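Side-chain contacts in NAD(P)H-flavin oxidoreductase (Staphylococcus epidermidis ATCC 12228, PDB 3GBH), which probably uses NAD(P)H to reduce flavin, as an FMN-bound member of the nitroreductase family: residues I87-L92 with E170-I175; E96-I101 with Q118-I123. One frame throughout, in Å; residues are numbered along the deposited sequence.

Following the chain from the N terminus, past several helices and strand 54-59, the first segment, 87-92, runs along the end of inner sheet strand 84-91 and one residue beyond it. Helices 98-107 and 113-128 follow, and contact 2 (96-101 with 118-123) closes a short loop that contains the rest of the first and the start of the second. The chain next runs through the long helix 132-156 and strand 160-164 to helix 172-176, where contact 1 (87-92 with 170-175) packs that helix against strand 84-91. The smaller loop lies wholly within the larger one, and nothing crosses. Contact 1 ties the sheet to a short helix, contact 2 joins a peripheral helix pair, and the two contact centres are about 24 Å apart.

Contact 1: I87-L92 with E170-I175; sequences IIFGDL and ENIADI
Ile-87 and Phe-89, two residues apart on strand 84-91, meet Ile-172 and Ala-173 in the first turn of helix 172-176. The backbones stay well apart: 9.1 Å separates the CA atoms of Ile-87 and Ile-172, and 8.5 Å those of Phe-89 and Ala-173. No hydrogen bond spans the gap; the contact is made almost wholly by side chains. The CB bonds of Ile-87 and Phe-89 both point at the helix, while Ile-88 between them turns to the opposite side of the strand and packs on Met-146 and Ala-147 of helix 132-156.

Ile-87 and Ile-172 reach for each other tip to tip. Ile-87 CD1 lies 3.9 Å from Ile-172 CG1 and 4.0 Å from Ile-172 CD1, covering the outer part of that longer branch. In Ile-172, CG1 stands opposite the backbone N (chi1 -168°), which sends the ethyl arm to Ile-87 and turns the CG2 methyl to Phe-89. That methyl sits 4.2 Å from Phe-89 CZ, the two side chains crossing at a slant. Next along the helix, Ala-173 CB comes to 3.9 Å from Phe-89 CE2. The outer end of the phenyl ring thus rests on two successive residues of the turn, both met obliquely. Tyr-178 adds a second aromatic neighbour, its ring plane at about 50° to that of Phe-89.

All four touching residues are buried and the interface is purely apolar. Val-68 of helix 62-68 and Pro-185 of strand 183-192 also touch Ile-172, joining further elements to the same apolar core. This is helix-on-sheet packing in the hydrophobic core of an alpha+beta nitroreductase fold: alternate residues of an inner strand serve the two faces of the sheet, here with helix 172-176 against one and helix 132-156 against the other.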
ATOM      1  N   ILE B  87       7.954  35.393  16.092  1.00 23.08           N
ATOM      2  CA  ILE B  87       6.599  35.768  16.495  1.00 23.45           C
ATOM      3  C   ILE B  87       5.812  36.049  15.225  1.00 23.43           C
ATOM      4  O   ILE B  87       6.170  36.941  14.458  1.00 23.42           O
ATOM      5  CB  ILE B  87       6.583  36.969  17.424  1.00 23.08           C
ATOM      6  CG1 ILE B  87       7.590  36.772  18.574  1.00 25.69           C
ATOM      7  CG2 ILE B  87       5.164  37.207  17.988  1.00 21.62           C
ATOM      8  CD1 ILE B  87       7.730  38.000  19.513  1.00 23.92           C
ATOM      9  N   ILE B  88       4.750  35.273  15.004  1.00 21.91           N
ATOM     10  CA  ILE B  88       3.981  35.350  13.776  1.00 22.66           C
ATOM     11  C   ILE B  88       2.699  36.120  14.064  1.00 23.73           C
ATOM     12  O   ILE B  88       1.955  35.786  14.971  1.00 23.51           O
ATOM     13  CB  ILE B  88       3.653  33.965  13.238  1.00 24.55           C
ATOM     14  CG1 ILE B  88       4.950  33.200  12.909  1.00 27.63           C
ATOM     15  CG2 ILE B  88       2.755  34.057  11.997  1.00 24.55           C
ATOM     16  CD1 ILE B  88       4.764  31.708  12.873  1.00 26.43           C
ATOM     17  N   PHE B  89       2.507  37.190  13.301  1.00 23.77           N
ATOM     18  CA  PHE B  89       1.385  38.076  13.384  1.00 22.57           C
ATOM     19  C   PHE B  89       0.549  37.887  12.120  1.00 22.03           C
ATOM     20  O   PHE B  89       1.064  37.484  11.082  1.00 23.61           O
ATOM     21  CB  PHE B  89       1.866  39.525  13.419  1.00 21.83           C
ATOM     22  CG  PHE B  89       2.560  39.923  14.686  1.00 21.56           C
ATOM     23  CD1 PHE B  89       3.913  39.658  14.857  1.00 21.02           C
ATOM     24  CD2 PHE B  89       1.863  40.592  15.697  1.00 22.09           C
ATOM     25  CE1 PHE B  89       4.560  40.027  16.016  1.00 22.37           C
ATOM     26  CE2 PHE B  89       2.477  40.967  16.851  1.00 22.99           C
ATOM     27  CZ  PHE B  89       3.851  40.686  17.031  1.00 23.98           C
ATOM     28  N   GLY B  90      -0.731  38.192  12.227  1.00 22.55           N
ATOM     29  CA  GLY B  90      -1.635  38.194  11.097  1.00 22.34           C
ATOM     30  C   GLY B  90      -1.983  39.643  10.784  1.00 21.35           C
ATOM     31  O   GLY B  90      -2.250  40.433  11.681  1.00 20.21           O
ATOM     32  N   ASP B  91      -1.937  40.005   9.514  1.00 20.55           N
ATOM     33  CA  ASP B  91      -2.280  41.372   9.084  1.00 21.96           C
ATOM     34  C   ASP B  91      -3.788  41.430   8.798  1.00 22.97           C
ATOM     35  O   ASP B  91      -4.268  40.820   7.857  1.00 24.58           O
ATOM     36  CB  ASP B  91      -1.456  41.716   7.839  1.00 21.22           C
ATOM     37  CG  ASP B  91      -1.730  43.071   7.295  1.00 23.11           C
ATOM     38  OD1 ASP B  91      -2.481  43.898   7.898  1.00 24.26           O
ATOM     39  OD2 ASP B  91      -1.113  43.330   6.259  1.00 25.38           O
ATOM     40  N   LEU B  92      -4.527  42.166   9.615  1.00 23.29           N
ATOM     41  CA  LEU B  92      -5.989  42.292   9.449  1.00 23.11           C
ATOM     42  C   LEU B  92      -6.363  43.148   8.239  1.00 23.39           C
ATOM     43  O   LEU B  92      -7.535  43.157   7.842  1.00 22.58           O
ATOM     44  CB  LEU B  92      -6.627  42.910  10.715  1.00 23.04           C
ATOM     45  CG  LEU B  92      -6.477  42.133  12.023  1.00 24.86           C
ATOM     46  CD1 LEU B  92      -7.025  42.969  13.201  1.00 23.97           C
ATOM     47  CD2 LEU B  92      -7.177  40.797  11.945  1.00 22.70           C
ATOM     48  N   GLU B 170      -1.490  40.777  24.379  1.00 25.02           N
ATOM     49  CA  GLU B 170      -2.037  42.126  24.511  1.00 26.99           C
ATOM     50  C   GLU B 170      -1.009  43.217  24.236  1.00 24.92           C
ATOM     51  O   GLU B 170      -1.356  44.281  23.769  1.00 25.94           O
ATOM     52  CB  GLU B 170      -2.594  42.338  25.912  1.00 28.23           C
ATOM     53  CG  GLU B 170      -3.774  41.459  26.246  1.00 40.36           C
ATOM     54  CD  GLU B 170      -4.994  41.752  25.387  1.00 51.38           C
ATOM     55  OE1 GLU B 170      -5.421  42.934  25.355  1.00 58.31           O
ATOM     56  OE2 GLU B 170      -5.519  40.799  24.748  1.00 57.50           O
ATOM     57  N   ASN B 171       0.247  42.960  24.567  1.00 23.27           N
ATOM     58  CA  ASN B 171       1.283  43.993  24.550  1.00 22.67           C
ATOM     59  C   ASN B 171       2.416  43.721  23.566  1.00 21.76           C
ATOM     60  O   ASN B 171       3.226  44.599  23.307  1.00 22.92           O
ATOM     61  CB  ASN B 171       1.842  44.177  25.941  1.00 22.37           C
ATOM     62  CG  ASN B 171       0.810  44.686  26.907  1.00 25.60           C
ATOM     63  OD1 ASN B 171       0.248  45.772  26.731  1.00 25.45           O
ATOM     64  ND2 ASN B 171       0.546  43.905  27.939  1.00 25.38           N
ATOM     65  N   ILE B 172       2.458  42.535  22.986  1.00 21.36           N
ATOM     66  CA  ILE B 172       3.639  42.160  22.211  1.00 22.78           C
ATOM     67  C   ILE B 172       3.866  43.026  20.959  1.00 23.90           C
ATOM     68  O   ILE B 172       5.016  43.399  20.660  1.00 25.17           O
ATOM     69  CB  ILE B 172       3.641  40.639  21.862  1.00 22.69           C
ATOM     70  CG1 ILE B 172       5.017  40.219  21.326  1.00 23.72           C
ATOM     71  CG2 ILE B 172       2.466  40.290  20.963  1.00 21.15           C
ATOM     72  CD1 ILE B 172       6.175  40.385  22.385  1.00 21.97           C
ATOM     73  N   ALA B 173       2.798  43.358  20.230  1.00 24.18           N
ATOM     74  CA  ALA B 173       2.928  44.241  19.043  1.00 24.83           C
ATOM     75  C   ALA B 173       3.572  45.566  19.404  1.00 25.24           C
ATOM     76  O   ALA B 173       4.524  46.014  18.754  1.00 24.40           O
ATOM     77  CB  ALA B 173       1.563  44.484  18.353  1.00 23.11           C
ATOM     78  N   ASP B 174       3.055  46.200  20.453  1.00 26.42           N
ATOM     79  CA  ASP B 174       3.605  47.466  20.904  1.00 25.95           C
ATOM     80  C   ASP B 174       5.087  47.364  21.285  1.00 26.12           C
ATOM     81  O   ASP B 174       5.869  48.289  21.035  1.00 25.32           O
ATOM     82  CB  ASP B 174       2.823  47.995  22.114  1.00 27.50           C
ATOM     83  CG  ASP B 174       1.375  48.376  21.772  1.00 34.03           C
ATOM     84  OD1 ASP B 174       1.125  48.902  20.650  1.00 31.98           O
ATOM     85  OD2 ASP B 174       0.491  48.148  22.644  1.00 37.43           O
ATOM     86  N   ILE B 175       5.453  46.268  21.943  1.00 26.23           N
ATOM     87  CA  ILE B 175       6.806  46.090  22.454  1.00 26.63           C
ATOM     88  C   ILE B 175       7.799  45.993  21.292  1.00 26.89           C
ATOM     89  O   ILE B 175       8.851  46.595  21.323  1.00 26.12           O
ATOM     90  CB  ILE B 175       6.916  44.840  23.400  1.00 26.33           C
ATOM     91  CG1 ILE B 175       6.148  45.099  24.698  1.00 27.15           C
ATOM     92  CG2 ILE B 175       8.371  44.527  23.725  1.00 24.81           C
ATOM     93  CD1 ILE B 175       5.894  43.861  25.539  1.00 26.11           C
TER

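Contact 2: E96-I101 with Q118-I123; sequences EKAEQI and QLLDWI
Ala-98 and Glu-99 meet Leu-120 in a small helix-to-helix contact, made between the start of helix 98-107 and the middle of helix 113-128, well away from the centre of the chain. The two helices run in broadly opposed directions, and Leu-120 bridges them by dividing its two methyls. Leu-120 CD2 rests 3.9 Å from Ala-98 CB, whose small size lets the backbones come close, 7.7 Å between the CA atoms of Ala-98 and Leu-120.

The other methyl, Leu-120 CD1, lies beside the carboxylate of Glu-99, 3.8 Å from Glu-99 OE2. Glu-99 gets there by folding its chain at chi2 (-69°), which swings the acid group over to the neighbouring helix; Lys-116 forms a salt bridge with OE1 and holds that end. Tyr-102, further along helix 98-107, also touches Leu-120, and Met-51 packs on Ala-98. Nearby, Gln-100 NE2 makes a hydrogen bond to Asp-208 OD2 of the second subunit.

Such a pair of consecutive helices joined by a short loop is a helical hairpin. In sequence it falls between strand 84-91 and the long helix 132-156, consistent with the helical excursion of nitroreductase-family dimers.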
ATOM      1  N   GLU B  96      -4.414  44.939   1.494  1.00 24.68           N
ATOM      2  CA  GLU B  96      -3.582  46.026   0.980  1.00 24.74           C
ATOM      3  C   GLU B  96      -2.462  45.516   0.062  1.00 25.09           C
ATOM      4  O   GLU B  96      -1.930  46.293  -0.707  1.00 26.14           O
ATOM      5  CB  GLU B  96      -3.015  46.903   2.113  1.00 24.91           C
ATOM      6  CG  GLU B  96      -4.067  47.677   2.895  1.00 24.92           C
ATOM      7  CD  GLU B  96      -4.699  48.821   2.111  1.00 33.08           C
ATOM      8  OE1 GLU B  96      -4.104  49.260   1.117  1.00 30.95           O
ATOM      9  OE2 GLU B  96      -5.795  49.274   2.485  1.00 36.20           O
ATOM     10  N   LYS B  97      -2.108  44.235   0.141  1.00 24.25           N
ATOM     11  CA  LYS B  97      -1.112  43.621  -0.773  1.00 26.06           C
ATOM     12  C   LYS B  97      -1.702  42.919  -2.000  1.00 25.39           C
ATOM     13  O   LYS B  97      -0.969  42.300  -2.798  1.00 26.42           O
ATOM     14  CB  LYS B  97      -0.213  42.627   0.009  1.00 26.26           C
ATOM     15  CG  LYS B  97       0.709  43.348   1.058  1.00 26.18           C
ATOM     16  CD  LYS B  97       1.848  42.461   1.489  1.00 28.10           C
ATOM     17  CE  LYS B  97       2.682  43.096   2.617  1.00 30.67           C
ATOM     18  NZ  LYS B  97       3.233  44.406   2.253  1.00 28.28           N
ATOM     19  N   ALA B  98      -3.022  42.992  -2.158  1.00 25.01           N
ATOM     20  CA  ALA B  98      -3.707  42.279  -3.241  1.00 24.49           C
ATOM     21  C   ALA B  98      -3.184  42.689  -4.622  1.00 24.85           C
ATOM     22  O   ALA B  98      -2.899  41.836  -5.458  1.00 24.34           O
ATOM     23  CB  ALA B  98      -5.213  42.511  -3.158  1.00 24.41           C
ATOM     24  N   GLU B  99      -3.035  43.989  -4.853  1.00 25.84           N
ATOM     25  CA  GLU B  99      -2.600  44.468  -6.158  1.00 26.02           C
ATOM     26  C   GLU B  99      -1.210  43.920  -6.462  1.00 26.00           C
ATOM     27  O   GLU B  99      -0.950  43.462  -7.567  1.00 23.49           O
ATOM     28  CB  GLU B  99      -2.652  45.995  -6.246  1.00 28.07           C
ATOM     29  CG  GLU B  99      -4.099  46.594  -6.291  1.00 33.20           C
ATOM     30  CD  GLU B  99      -4.853  46.275  -7.604  1.00 41.83           C
ATOM     31  OE1 GLU B  99      -4.209  45.755  -8.568  1.00 39.02           O
ATOM     32  OE2 GLU B  99      -6.085  46.560  -7.665  1.00 41.53           O
ATOM     33  N   GLN B 100      -0.344  43.907  -5.447  1.00 26.29           N
ATOM     34  CA  GLN B 100       1.024  43.396  -5.601  1.00 26.48           C
ATOM     35  C   GLN B 100       1.055  41.927  -5.944  1.00 25.57           C
ATOM     36  O   GLN B 100       1.730  41.527  -6.895  1.00 24.73           O
ATOM     37  CB  GLN B 100       1.826  43.599  -4.309  1.00 26.34           C
ATOM     38  CG  GLN B 100       3.271  43.177  -4.436  1.00 26.93           C
ATOM     39  CD  GLN B 100       4.026  43.221  -3.121  1.00 29.54           C
ATOM     40  OE1 GLN B 100       3.511  43.698  -2.099  1.00 31.60           O
ATOM     41  NE2 GLN B 100       5.266  42.708  -3.142  1.00 27.91           N
ATOM     42  N   ILE B 101       0.338  41.129  -5.143  1.00 23.90           N
ATOM     43  CA  ILE B 101       0.312  39.681  -5.260  1.00 24.29           C
ATOM     44  C   ILE B 101      -0.260  39.267  -6.607  1.00 24.86           C
ATOM     45  O   ILE B 101       0.346  38.481  -7.378  1.00 26.47           O
ATOM     46  CB  ILE B 101      -0.552  39.050  -4.086  1.00 24.26           C
ATOM     47  CG1 ILE B 101       0.160  39.226  -2.736  1.00 23.58           C
ATOM     48  CG2 ILE B 101      -0.795  37.555  -4.276  1.00 23.39           C
ATOM     49  CD1 ILE B 101      -0.734  38.888  -1.513  1.00 24.24           C
ATOM     50  N   GLN B 118     -11.191  40.625 -12.638  1.00 23.03           N
ATOM     51  CA  GLN B 118     -12.440  39.955 -12.294  1.00 23.98           C
ATOM     52  C   GLN B 118     -12.345  39.356 -10.912  1.00 22.98           C
ATOM     53  O   GLN B 118     -13.295  39.423 -10.157  1.00 22.50           O
ATOM     54  CB  GLN B 118     -12.809  38.868 -13.329  1.00 25.01           C
ATOM     55  CG  GLN B 118     -13.156  39.363 -14.727  1.00 28.79           C
ATOM     56  CD  GLN B 118     -14.318  40.352 -14.752  1.00 34.27           C
ATOM     57  OE1 GLN B 118     -15.175  40.345 -13.883  1.00 41.53           O
ATOM     58  NE2 GLN B 118     -14.325  41.221 -15.734  1.00 35.66           N
ATOM     59  N   LEU B 119     -11.200  38.766 -10.578  1.00 22.07           N
ATOM     60  CA  LEU B 119     -11.002  38.164  -9.268  1.00 22.82           C
ATOM     61  C   LEU B 119     -11.023  39.233  -8.163  1.00 23.94           C
ATOM     62  O   LEU B 119     -11.730  39.099  -7.147  1.00 22.41           O
ATOM     63  CB  LEU B 119      -9.675  37.402  -9.204  1.00 22.39           C
ATOM     64  CG  LEU B 119      -9.564  36.080  -9.953  1.00 25.61           C
ATOM     65  CD1 LEU B 119      -8.094  35.664  -9.959  1.00 21.66           C
ATOM     66  CD2 LEU B 119     -10.445  35.006  -9.283  1.00 25.94           C
ATOM     67  N   LEU B 120     -10.244  40.292  -8.358  1.00 23.63           N
ATOM     68  CA  LEU B 120     -10.165  41.340  -7.336  1.00 23.22           C
ATOM     69  C   LEU B 120     -11.494  42.086  -7.191  1.00 23.00           C
ATOM     70  O   LEU B 120     -11.794  42.560  -6.105  1.00 22.15           O
ATOM     71  CB  LEU B 120      -9.022  42.320  -7.619  1.00 23.86           C
ATOM     72  CG  LEU B 120      -7.604  41.720  -7.485  1.00 23.00           C
ATOM     73  CD1 LEU B 120      -6.585  42.781  -7.805  1.00 24.92           C
ATOM     74  CD2 LEU B 120      -7.352  41.114  -6.116  1.00 25.72           C
ATOM     75  N   ASP B 121     -12.276  42.192  -8.271  1.00 24.06           N
ATOM     76  CA  ASP B 121     -13.604  42.829  -8.231  0.50 23.93           C
ATOM     77  C   ASP B 121     -14.511  42.199  -7.165  1.00 24.48           C
ATOM     78  O   ASP B 121     -15.327  42.879  -6.573  1.00 24.33           O
ATOM     79  CB  ASP B 121     -14.310  42.749  -9.597  0.50 24.14           C
ATOM     80  CG  ASP B 121     -13.875  43.836 -10.573  0.50 24.98           C
ATOM     81  OD1 ASP B 121     -13.102  44.744 -10.192  0.50 21.98           O
ATOM     82  OD2 ASP B 121     -14.348  43.790 -11.733  0.50 28.16           O
ATOM     83  N   TRP B 122     -14.392  40.891  -6.924  1.00 25.02           N
ATOM     84  CA  TRP B 122     -15.190  40.291  -5.823  1.00 26.74           C
ATOM     85  C   TRP B 122     -14.380  40.102  -4.558  1.00 25.97           C
ATOM     86  O   TRP B 122     -14.910  40.289  -3.456  1.00 23.02           O
ATOM     87  CB  TRP B 122     -15.934  38.982  -6.190  1.00 28.52           C
ATOM     88  CG  TRP B 122     -15.086  37.785  -6.474  1.00 30.84           C
ATOM     89  CD1 TRP B 122     -14.680  37.352  -7.702  1.00 32.44           C
ATOM     90  CD2 TRP B 122     -14.555  36.850  -5.521  1.00 34.68           C
ATOM     91  NE1 TRP B 122     -13.915  36.214  -7.579  1.00 33.33           N
ATOM     92  CE2 TRP B 122     -13.821  35.881  -6.253  1.00 32.72           C
ATOM     93  CE3 TRP B 122     -14.620  36.736  -4.126  1.00 32.85           C
ATOM     94  CZ2 TRP B 122     -13.165  34.827  -5.641  1.00 32.35           C
ATOM     95  CZ3 TRP B 122     -13.959  35.688  -3.521  1.00 32.46           C
ATOM     96  CH2 TRP B 122     -13.241  34.744  -4.279  1.00 32.61           C
ATOM     97  N   ILE B 123     -13.102  39.747  -4.696  1.00 24.07           N
ATOM     98  CA  ILE B 123     -12.274  39.500  -3.519  1.00 23.50           C
ATOM     99  C   ILE B 123     -12.178  40.746  -2.616  1.00 23.94           C
ATOM    100  O   ILE B 123     -12.365  40.644  -1.404  1.00 24.60           O
ATOM    101  CB  ILE B 123     -10.860  39.012  -3.917  1.00 23.17           C
ATOM    102  CG1 ILE B 123     -10.958  37.593  -4.488  1.00 26.28           C
ATOM    103  CG2 ILE B 123      -9.894  38.994  -2.687  1.00 24.26           C
ATOM    104  CD1 ILE B 123      -9.706  37.157  -5.243  1.00 24.09           C
TER